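Xylose isomerase-like TIM barrel domain-containing protein (Thermus thermophilus, PDB 3AYV) is of uncertain function but binds zinc ions in a TIM barrel, may act as a phosphodiesterase and has been linked to protection against oxidative stress. Local coordinates at residues A33-D38 and L75-F80; E144-V149 and L179-E184; W199-G204 and A233-L238. One frame throughout, in Å; residues are numbered along the deposited sequence.

Contact 1: A33-D38 and L75-F80; sequences ALLEED and LRRLLF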
loop_
_atom_site.group_PDB
_atom_site.type_symbol
_atom_site.label_atom_id
_atom_site.label_comp_id
_atom_site.label_asym_id
_atom_site.label_seq_id
_atom_site.Cartn_x
_atom_site.Cartn_y
_atom_site.Cartn_z
ATOM N N ALA A 33 -0.592 -17.534 2.900
ATOM C CA ALA A 33 -0.288 -18.849 3.475
ATOM C C ALA A 33 -0.240 -18.828 5.011
ATOM O O ALA A 33 -0.385 -19.881 5.642
ATOM C CB ALA A 33 1.031 -19.384 2.935
ATOM N N LEU A 34 -0.033 -17.643 5.589
ATOM C CA LEU A 34 0.154 -17.487 7.032
ATOM C C LEU A 34 -1.032 -16.891 7.766
ATOM O O LEU A 34 -0.935 -16.641 8.971
ATOM C CB LEU A 34 1.398 -16.668 7.334
ATOM C CG LEU A 34 2.726 -17.182 6.799
ATOM C CD1 LEU A 34 3.862 -16.233 7.193
ATOM C CD2 LEU A 34 3.023 -18.648 7.231
ATOM N N LEU A 35 -2.154 -16.696 7.072
ATOM C CA LEU A 35 -3.293 -15.986 7.656
ATOM C C LEU A 35 -3.903 -16.691 8.862
ATOM O O LEU A 35 -4.395 -16.033 9.768
ATOM C CB LEU A 35 -4.375 -15.666 6.614
ATOM C CG LEU A 35 -4.077 -14.451 5.720
ATOM C CD1 LEU A 35 -5.054 -14.409 4.523
ATOM C CD2 LEU A 35 -4.135 -13.126 6.520
ATOM N N GLU A 36 -3.851 -18.020 8.867
ATOM C CA GLU A 36 -4.446 -18.817 9.944
ATOM C C GLU A 36 -3.477 -19.090 11.114
ATOM O O GLU A 36 -3.828 -19.788 12.059
ATOM C CB GLU A 36 -4.974 -20.143 9.374
ATOM C CG GLU A 36 -5.855 -19.996 8.120
ATOM C CD GLU A 36 -7.342 -20.199 8.356
ATOM O OE1 GLU A 36 -7.911 -21.074 7.663
ATOM O OE2 GLU A 36 -7.956 -19.493 9.199
ATOM N N GLU A 37 -2.270 -18.547 11.060
ATOM C CA GLU A 37 -1.244 -18.864 12.065
ATOM C C GLU A 37 -1.334 -17.928 13.279
ATOM O O GLU A 37 -0.571 -16.965 13.386
ATOM C CB GLU A 37 0.146 -18.790 11.434
ATOM C CG GLU A 37 0.342 -19.732 10.242
ATOM C CD GLU A 37 0.012 -21.177 10.583
ATOM O OE1 GLU A 37 0.700 -21.750 11.455
ATOM O OE2 GLU A 37 -0.945 -21.733 9.986
ATOM N N ASP A 38 -2.277 -18.228 14.173
ATOM C CA ASP A 38 -2.533 -17.431 15.383
ATOM C C ASP A 38 -1.290 -16.995 16.150
ATOM O O ASP A 38 -1.199 -15.848 16.572
ATOM C CB ASP A 38 -3.437 -18.194 16.346
ATOM C CG ASP A 38 -4.884 -18.240 15.898
ATOM O OD1 ASP A 38 -5.230 -17.747 14.799
ATOM O OD2 ASP A 38 -5.696 -18.790 16.663
ATOM N N LEU A 75 -12.656 -11.576 -1.721
ATOM C CA LEU A 75 -13.442 -11.032 -0.615
ATOM C C LEU A 75 -13.020 -11.641 0.725
ATOM O O LEU A 75 -12.780 -10.882 1.686
ATOM C CB LEU A 75 -14.945 -11.185 -0.867
ATOM C CG LEU A 75 -15.868 -10.514 0.164
ATOM C CD1 LEU A 75 -15.581 -9.000 0.239
ATOM C CD2 LEU A 75 -17.334 -10.795 -0.223
ATOM N N ARG A 76 -12.894 -12.974 0.783
ATOM C CA ARG A 76 -12.450 -13.658 2.021
ATOM C C ARG A 76 -11.063 -13.190 2.481
ATOM O O ARG A 76 -10.846 -12.936 3.689
ATOM C CB ARG A 76 -12.500 -15.192 1.882
ATOM C CG ARG A 76 -13.903 -15.784 1.783
ATOM C CD ARG A 76 -13.924 -17.349 1.837
ATOM N NE ARG A 76 -13.087 -18.054 0.848
ATOM C CZ ARG A 76 -13.498 -18.421 -0.375
ATOM N NH1 ARG A 76 -14.714 -18.118 -0.809
ATOM N NH2 ARG A 76 -12.673 -19.063 -1.186
ATOM N N ARG A 77 -10.135 -13.045 1.530
ATOM C CA ARG A 77 -8.776 -12.572 1.817
ATOM C C ARG A 77 -8.743 -11.143 2.406
ATOM O O ARG A 77 -7.989 -10.871 3.386
ATOM C CB ARG A 77 -7.906 -12.625 0.550
ATOM C CG ARG A 77 -7.520 -14.046 0.112
ATOM C CD ARG A 77 -6.419 -14.591 0.975
ATOM N NE ARG A 77 -5.906 -15.898 0.542
ATOM C CZ ARG A 77 -6.044 -17.031 1.218
ATOM N NH1 ARG A 77 -6.719 -17.059 2.371
ATOM N NH2 ARG A 77 -5.489 -18.139 0.752
ATOM N N LEU A 78 -9.511 -10.225 1.805
ATOM C CA LEU A 78 -9.550 -8.856 2.298
ATOM C C LEU A 78 -10.189 -8.772 3.706
ATOM O O LEU A 78 -9.646 -8.116 4.594
ATOM C CB LEU A 78 -10.299 -7.932 1.327
ATOM C CG LEU A 78 -9.615 -7.801 -0.046
ATOM C CD1 LEU A 78 -10.456 -6.885 -0.910
ATOM C CD2 LEU A 78 -8.184 -7.219 0.108
ATOM N N LEU A 79 -11.307 -9.453 3.885
ATOM C CA LEU A 79 -12.033 -9.447 5.176
ATOM C C LEU A 79 -11.221 -10.097 6.312
ATOM O O LEU A 79 -11.117 -9.531 7.420
ATOM C CB LEU A 79 -13.403 -10.098 5.016
ATOM C CG LEU A 79 -14.412 -9.350 4.122
ATOM C CD1 LEU A 79 -15.663 -10.218 3.955
ATOM C CD2 LEU A 79 -14.778 -7.979 4.695
ATOM N N PHE A 80 -10.601 -11.234 6.031
ATOM C CA PHE A 80 -9.784 -11.907 7.041
ATOM C C PHE A 80 -8.534 -11.101 7.360
ATOM O O PHE A 80 -8.177 -10.921 8.542
ATOM C CB PHE A 80 -9.448 -13.345 6.644
ATOM C CG PHE A 80 -9.030 -14.201 7.821
ATOM C CD1 PHE A 80 -9.732 -14.125 9.029
ATOM C CD2 PHE A 80 -7.932 -15.032 7.738
ATOM C CE1 PHE A 80 -9.347 -14.894 10.132
ATOM C CE2 PHE A 80 -7.542 -15.821 8.838
ATOM C CZ PHE A 80 -8.239 -15.748 10.020
#
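Leu35 and Phe80 make the main apolar contact between the loop 33-38 and the helix segment 75-80. It is the CB of Leu35, not a methyl, that packs against the ring, lying 3.8 Å from Phe80 CD2. The benzyl group reaches across to the loop because Phe80 carries its CG anti to the backbone N (chi1 -161°). Further out, Leu35 CD1 rests on the stem of Arg77, 3.8 Å from its CD, and lies equally near NH1; the two side chains cross obliquely. Leucine suits this place because it serves both partners with different parts, CB on the ring and CD1 on the arginine stem; Leu35 also touches Leu30. Arginine offers that aliphatic stem while keeping a polar end on the partly exposed side.

Polar atoms meet the ring as well. The carbonyl O of Leu35 comes within 3.3 Å of Phe80 CE2, and the carboxylate of Glu36 adds a looser approach, its OE2 3.7 Å from the same CE2. The carboxylate and ring planes stand 80° apart. Phenylalanine fits here as a flat apolar group that accepts the CB of Leu35 and borders its carbonyl, which also accepts a hydrogen bond from Arg84, one turn further along helix 68-87.

Charge plays a more distant part. Glu36 OE1 stays 6.7 Å from Arg77 NH1, which probably leaves at most a mild attraction. Arg84 makes a salt bridge with Asp38, giving the helix a second hold on the loop.

Leu35 and Glu36 occupy the two central positions of a type I turn, whose last residue, Glu37, is at the N-cap position of helix 38-47. Such packing of the loop following one strand, here 25-29, on the helix following the next strand, 52-55, belongs to the outer layer of a TIM barrel.

Contact 2: E144-V149 and L179-E184; sequences EALRPV and LALAPE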
loop_
_atom_site.group_PDB
_atom_site.type_symbol
_atom_site.label_atom_id
_atom_site.label_comp_id
_atom_site.label_asym_id
_atom_site.label_seq_id
_atom_site.Cartn_x
_atom_site.Cartn_y
_atom_site.Cartn_z
ATOM N N GLU A 144 -7.513 8.981 -13.055
ATOM C CA GLU A 144 -8.961 9.152 -13.298
ATOM C C GLU A 144 -9.775 7.879 -13.044
ATOM O O GLU A 144 -10.969 7.980 -12.777
ATOM C CB GLU A 144 -9.232 9.659 -14.715
ATOM C CG GLU A 144 -9.003 8.550 -15.731
ATOM C CD GLU A 144 -9.110 8.977 -17.170
ATOM O OE1 GLU A 144 -9.435 10.162 -17.429
ATOM O OE2 GLU A 144 -8.862 8.106 -18.051
ATOM N N ALA A 145 -9.161 6.688 -13.139
ATOM C CA ALA A 145 -9.910 5.469 -12.879
ATOM C C ALA A 145 -10.058 5.188 -11.379
ATOM O O ALA A 145 -10.902 4.388 -10.979
ATOM C CB ALA A 145 -9.274 4.287 -13.570
ATOM N N LEU A 146 -9.230 5.845 -10.566
ATOM C CA LEU A 146 -9.324 5.691 -9.108
ATOM C C LEU A 146 -10.204 6.778 -8.492
ATOM O O LEU A 146 -10.859 6.559 -7.472
ATOM C CB LEU A 146 -7.926 5.738 -8.459
ATOM C CG LEU A 146 -7.062 4.532 -8.876
ATOM C CD1 LEU A 146 -5.735 4.622 -8.146
ATOM C CD2 LEU A 146 -7.778 3.138 -8.659
ATOM N N ARG A 147 -10.191 7.956 -9.095
ATOM C CA ARG A 147 -10.953 9.081 -8.545
ATOM C C ARG A 147 -12.445 8.749 -8.237
ATOM O O ARG A 147 -12.924 9.083 -7.153
ATOM C CB ARG A 147 -10.818 10.309 -9.469
ATOM C CG ARG A 147 -11.319 11.604 -8.826
ATOM C CD ARG A 147 -11.050 12.798 -9.723
ATOM N NE ARG A 147 -9.674 13.285 -9.590
ATOM C CZ ARG A 147 -9.262 14.105 -8.623
ATOM N NH1 ARG A 147 -10.111 14.520 -7.686
ATOM N NH2 ARG A 147 -7.993 14.506 -8.589
ATOM N N PRO A 148 -13.175 8.099 -9.172
ATOM C CA PRO A 148 -14.586 7.783 -8.850
ATOM C C PRO A 148 -14.766 6.754 -7.717
ATOM O O PRO A 148 -15.799 6.765 -7.006
ATOM C CB PRO A 148 -15.115 7.191 -10.164
ATOM C CG PRO A 148 -14.128 7.701 -11.261
ATOM C CD PRO A 148 -12.815 7.618 -10.529
ATOM N N VAL A 149 -13.803 5.854 -7.553
ATOM C CA VAL A 149 -13.879 4.889 -6.442
ATOM C C VAL A 149 -13.816 5.657 -5.129
ATOM O O VAL A 149 -14.611 5.422 -4.199
ATOM C CB VAL A 149 -12.740 3.837 -6.472
ATOM C CG1 VAL A 149 -12.961 2.760 -5.398
ATOM C CG2 VAL A 149 -12.628 3.180 -7.871
ATOM N N LEU A 179 -0.640 12.603 -7.376
ATOM C CA LEU A 179 -0.640 13.457 -6.182
ATOM C C LEU A 179 -1.936 14.268 -6.025
ATOM O O LEU A 179 -2.337 14.585 -4.906
ATOM C CB LEU A 179 0.561 14.394 -6.246
ATOM C CG LEU A 179 1.886 13.633 -6.070
ATOM C CD1 LEU A 179 3.112 14.537 -6.336
ATOM C CD2 LEU A 179 1.957 13.003 -4.700
ATOM N N ALA A 180 -2.574 14.581 -7.153
ATOM C CA ALA A 180 -3.851 15.315 -7.144
ATOM C C ALA A 180 -4.986 14.547 -6.451
ATOM O O ALA A 180 -6.025 15.131 -6.103
ATOM C CB ALA A 180 -4.245 15.753 -8.564
ATOM N N LEU A 181 -4.788 13.246 -6.224
ATOM C CA LEU A 181 -5.782 12.421 -5.516
ATOM C C LEU A 181 -5.628 12.550 -4.008
ATOM O O LEU A 181 -6.345 11.918 -3.239
ATOM C CB LEU A 181 -5.643 10.946 -5.911
ATOM C CG LEU A 181 -6.018 10.535 -7.336
ATOM C CD1 LEU A 181 -5.794 9.023 -7.509
ATOM C CD2 LEU A 181 -7.470 10.872 -7.646
ATOM N N ALA A 182 -4.622 13.314 -3.594
ATOM C CA ALA A 182 -4.424 13.620 -2.181
ATOM C C ALA A 182 -4.069 12.374 -1.340
ATOM O O ALA A 182 -4.731 12.058 -0.348
ATOM C CB ALA A 182 -5.660 14.420 -1.605
ATOM N N PRO A 183 -2.981 11.666 -1.720
ATOM C CA PRO A 183 -2.598 10.492 -0.926
ATOM C C PRO A 183 -2.307 10.828 0.533
ATOM O O PRO A 183 -1.561 11.784 0.815
ATOM C CB PRO A 183 -1.308 9.990 -1.616
ATOM C CG PRO A 183 -0.773 11.174 -2.361
ATOM C CD PRO A 183 -2.002 11.982 -2.781
ATOM N N GLU A 184 -2.859 10.044 1.443
ATOM C CA GLU A 184 -2.546 10.222 2.840
ATOM C C GLU A 184 -1.417 9.300 3.285
ATOM O O GLU A 184 -0.957 9.388 4.422
ATOM C CB GLU A 184 -3.806 10.079 3.712
ATOM C CG GLU A 184 -4.386 8.682 3.804
ATOM C CD GLU A 184 -5.829 8.687 4.268
ATOM O OE1 GLU A 184 -6.085 8.099 5.330
ATOM O OE2 GLU A 184 -6.695 9.257 3.565
#
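Arg147 lays its guanidinium over Leu181, whose CD2 sits 3.5 Å from the guanidinium plane, displaced toward the rim. The same methyl also touches the base of the arginine, 3.9 Å from Arg147 CB, so one leucine branch is covered by both ends of a folded side chain. The fold comes from a bend at chi3 (-82°) after a CG set anti to the backbone N, which turns the charged end back over the leucine instead of letting it run outward.

At the edge of the guanidinium, near its plane, lies the carbonyl O of Ala180. Arg147 NH2 donates to this Ala180 O a weak hydrogen bond of 3.2 Å, bent to 138° at the hydrogen. The acceptor lies just past the end of helix 176-179, where a positive group would probably be welcome. Arginine suits the place because its flat end can cover a methyl with a face and still offer an N-H at its rim.

The other branch of Leu181 faces inward: CD1 lies 4.0 Å from Leu146 CB. The small Ala180 lets the guanidinium come close to the backbone. The type I turn from Leu179 to Ala182, with Ala180 at its second position, is closed by a hydrogen bond from Ala182 N to Leu179 O, and Ala182 leaves the helical conformation with positive phi. The start of the helix that follows strand 132-136 thus packs on the segment leading from helix 176-179 into strand 185-188, with Leu146 and Leu181 both resting on Phe159 of strand 158-162, as in a beta/alpha barrel.

Contact 3: W199-G204 and A233-L238; sequences WNLGRG and AFLQAL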
loop_
_atom_site.group_PDB
_atom_site.type_symbol
_atom_site.label_atom_id
_atom_site.label_comp_id
_atom_site.label_asym_id
_atom_site.label_seq_id
_atom_site.Cartn_x
_atom_site.Cartn_y
_atom_site.Cartn_z
ATOM N N TRP A 199 14.142 -0.293 -4.990
ATOM C CA TRP A 199 15.456 0.180 -4.563
ATOM C C TRP A 199 15.290 1.313 -3.556
ATOM O O TRP A 199 14.220 1.931 -3.471
ATOM C CB TRP A 199 16.241 0.720 -5.743
ATOM C CG TRP A 199 16.754 -0.301 -6.743
ATOM C CD1 TRP A 199 16.945 -1.650 -6.550
ATOM C CD2 TRP A 199 17.201 -0.015 -8.071
ATOM N NE1 TRP A 199 17.470 -2.217 -7.702
ATOM C CE2 TRP A 199 17.633 -1.235 -8.645
ATOM C CE3 TRP A 199 17.265 1.153 -8.842
ATOM C CZ2 TRP A 199 18.135 -1.306 -9.957
ATOM C CZ3 TRP A 199 17.753 1.077 -10.152
ATOM C CH2 TRP A 199 18.178 -0.142 -10.688
ATOM N N ASN A 200 16.353 1.587 -2.804
ATOM C CA ASN A 200 16.414 2.791 -1.963
ATOM C C ASN A 200 16.200 4.098 -2.713
ATOM O O ASN A 200 16.567 4.235 -3.883
ATOM C CB ASN A 200 17.784 2.869 -1.256
ATOM C CG ASN A 200 17.847 2.001 -0.022
ATOM O OD1 ASN A 200 18.718 1.141 0.109
ATOM N ND2 ASN A 200 16.934 2.217 0.889
ATOM N N LEU A 201 15.616 5.072 -2.022
ATOM C CA LEU A 201 15.484 6.432 -2.560
ATOM C C LEU A 201 16.871 6.912 -2.975
ATOM O O LEU A 201 17.841 6.596 -2.294
ATOM C CB LEU A 201 14.915 7.360 -1.488
ATOM C CG LEU A 201 13.546 6.972 -0.921
ATOM C CD1 LEU A 201 13.063 8.041 0.095
ATOM C CD2 LEU A 201 12.544 6.792 -2.075
ATOM N N GLY A 202 16.956 7.615 -4.094
ATOM C CA GLY A 202 18.233 8.149 -4.594
ATOM C C GLY A 202 18.913 7.240 -5.616
ATOM O O GLY A 202 19.842 7.673 -6.304
ATOM N N ARG A 203 18.436 6.003 -5.749
ATOM C CA ARG A 203 19.110 4.997 -6.589
ATOM C C ARG A 203 18.591 4.932 -8.027
ATOM O O ARG A 203 19.209 4.293 -8.884
ATOM C CB ARG A 203 19.053 3.607 -5.946
ATOM C CG ARG A 203 19.883 3.432 -4.658
ATOM C CD ARG A 203 20.383 1.970 -4.521
ATOM N NE ARG A 203 20.763 1.472 -5.836
ATOM C CZ ARG A 203 20.654 0.218 -6.280
ATOM N NH1 ARG A 203 20.186 -0.762 -5.524
ATOM N NH2 ARG A 203 21.024 -0.040 -7.515
ATOM N N GLY A 204 17.480 5.605 -8.303
ATOM C CA GLY A 204 16.819 5.434 -9.588
ATOM C C GLY A 204 16.455 6.749 -10.223
ATOM O O GLY A 204 17.158 7.749 -10.060
ATOM N N ALA A 233 18.006 8.204 5.406
ATOM C CA ALA A 233 18.970 9.295 5.264
ATOM C C ALA A 233 18.582 10.274 4.159
ATOM O O ALA A 233 18.772 11.486 4.306
ATOM C CB ALA A 233 20.396 8.738 5.021
ATOM N N PHE A 234 18.044 9.750 3.048
ATOM C CA PHE A 234 17.485 10.587 1.981
ATOM C C PHE A 234 16.338 11.457 2.552
ATOM O O PHE A 234 16.295 12.675 2.314
ATOM C CB PHE A 234 16.977 9.704 0.808
ATOM C CG PHE A 234 16.552 10.480 -0.427
ATOM C CD1 PHE A 234 15.303 11.111 -0.487
ATOM C CD2 PHE A 234 17.388 10.563 -1.536
ATOM C CE1 PHE A 234 14.911 11.823 -1.630
ATOM C CE2 PHE A 234 17.008 11.274 -2.691
ATOM C CZ PHE A 234 15.767 11.902 -2.735
ATOM N N LEU A 235 15.439 10.840 3.320
ATOM C CA LEU A 235 14.259 11.556 3.833
ATOM C C LEU A 235 14.670 12.671 4.813
ATOM O O LEU A 235 14.108 13.788 4.804
ATOM C CB LEU A 235 13.278 10.592 4.515
ATOM C CG LEU A 235 12.529 9.630 3.577
ATOM C CD1 LEU A 235 11.644 8.671 4.355
ATOM C CD2 LEU A 235 11.693 10.461 2.607
ATOM N N GLN A 236 15.646 12.343 5.652
ATOM C CA GLN A 236 16.162 13.274 6.637
ATOM C C GLN A 236 16.838 14.504 6.020
ATOM O O GLN A 236 16.638 15.619 6.521
ATOM C CB GLN A 236 17.087 12.548 7.602
ATOM C CG GLN A 236 16.331 11.793 8.686
ATOM C CD GLN A 236 17.220 10.829 9.444
ATOM O OE1 GLN A 236 16.815 10.273 10.462
ATOM N NE2 GLN A 236 18.431 10.608 8.937
ATOM N N ALA A 237 17.623 14.309 4.960
ATOM C CA ALA A 237 18.239 15.414 4.212
ATOM C C ALA A 237 17.167 16.241 3.518
ATOM O O ALA A 237 17.261 17.458 3.429
ATOM C CB ALA A 237 19.233 14.893 3.180
ATOM N N LEU A 238 16.148 15.566 3.005
ATOM C CA LEU A 238 15.062 16.253 2.337
ATOM C C LEU A 238 14.318 17.122 3.338
ATOM O O LEU A 238 13.910 18.235 3.013
ATOM C CB LEU A 238 14.110 15.238 1.675
ATOM C CG LEU A 238 13.116 15.801 0.669
ATOM C CD1 LEU A 238 13.813 16.532 -0.499
ATOM C CD2 LEU A 238 12.226 14.674 0.151
#
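Leu201 and Gly202 form the corner of a type II turn running from Asn200 to Arg203, and the turn faces helix segment 233-238 with Leu201 and Phe234 CA atoms 6.5 Å apart. Glycine suits the second corner position: at the phi of Gly202, 95°, a CB would press against the preceding carbonyl O, and it would also come tight against the Phe234 ring. Without one, Gly202 CA settles 3.9 Å from Phe234 CE2.

Leu201 approaches the ring over its face. Its CB lies 4.0 Å from the centroid of the Phe234 ring, 25° off the normal, in a CH-pi contact, and the two side chains run at about a right angle. With CG anti to the backbone N (chi1 -172°), Phe234 carries its ring from the helix toward the turn. Leu201 CD1 then reaches past the ring to Leu235 CD2, 3.7 Å away, while also lying 3.8 Å from Phe234 CD1.

In TIM-barrel terms, the loop between strands 185-188 and 219-222 here packs on helix 229-240, which follows the latter strand, the last of the eight. Leu201 and Leu235 both touch Leu188, so their apolar contact extends to the barrel wall. Leucine suits position 201 because its CB can meet the ring while a methyl reaches the helix's own leucine; phenylalanine offers one flat surface broad enough for both Leu201 and the bare CA of Gly202. Cutting Phe234 back to an alanine would probably leave the CB of Leu201 without its aromatic face and open a gap beside Gly202.

Polar bonds fix the turn beside this packing. Its closing bond runs from Arg203 N to Asn200 O, while Leu201 N is hydrogen-bonded to Ser231 OG near the start of the helix, and Arg203 pairs with Glu226 in a salt bridge.

How the contacts relate
The three contacts follow one another along the chain and do not touch. Contacts 1 and 3 lie on opposite sides of the chain's centre, their own centres 34 Å apart; contact 2 is 27 Å from contact 1 and 25 Å from contact 3, centre to centre. The zinc ions at the barrel are their common reference. Nearest to a zinc ion come the side chains of Leu146 in contact 2 and Leu201 in contact 3, each about 11 Å away, whereas Arg77 of contact 1 is about 14 Å away. Segment 199-204 of contact 3 directly follows the zinc ligand His198, and the side chain of Leu146 lies about 7 Å from that of ligand Glu136.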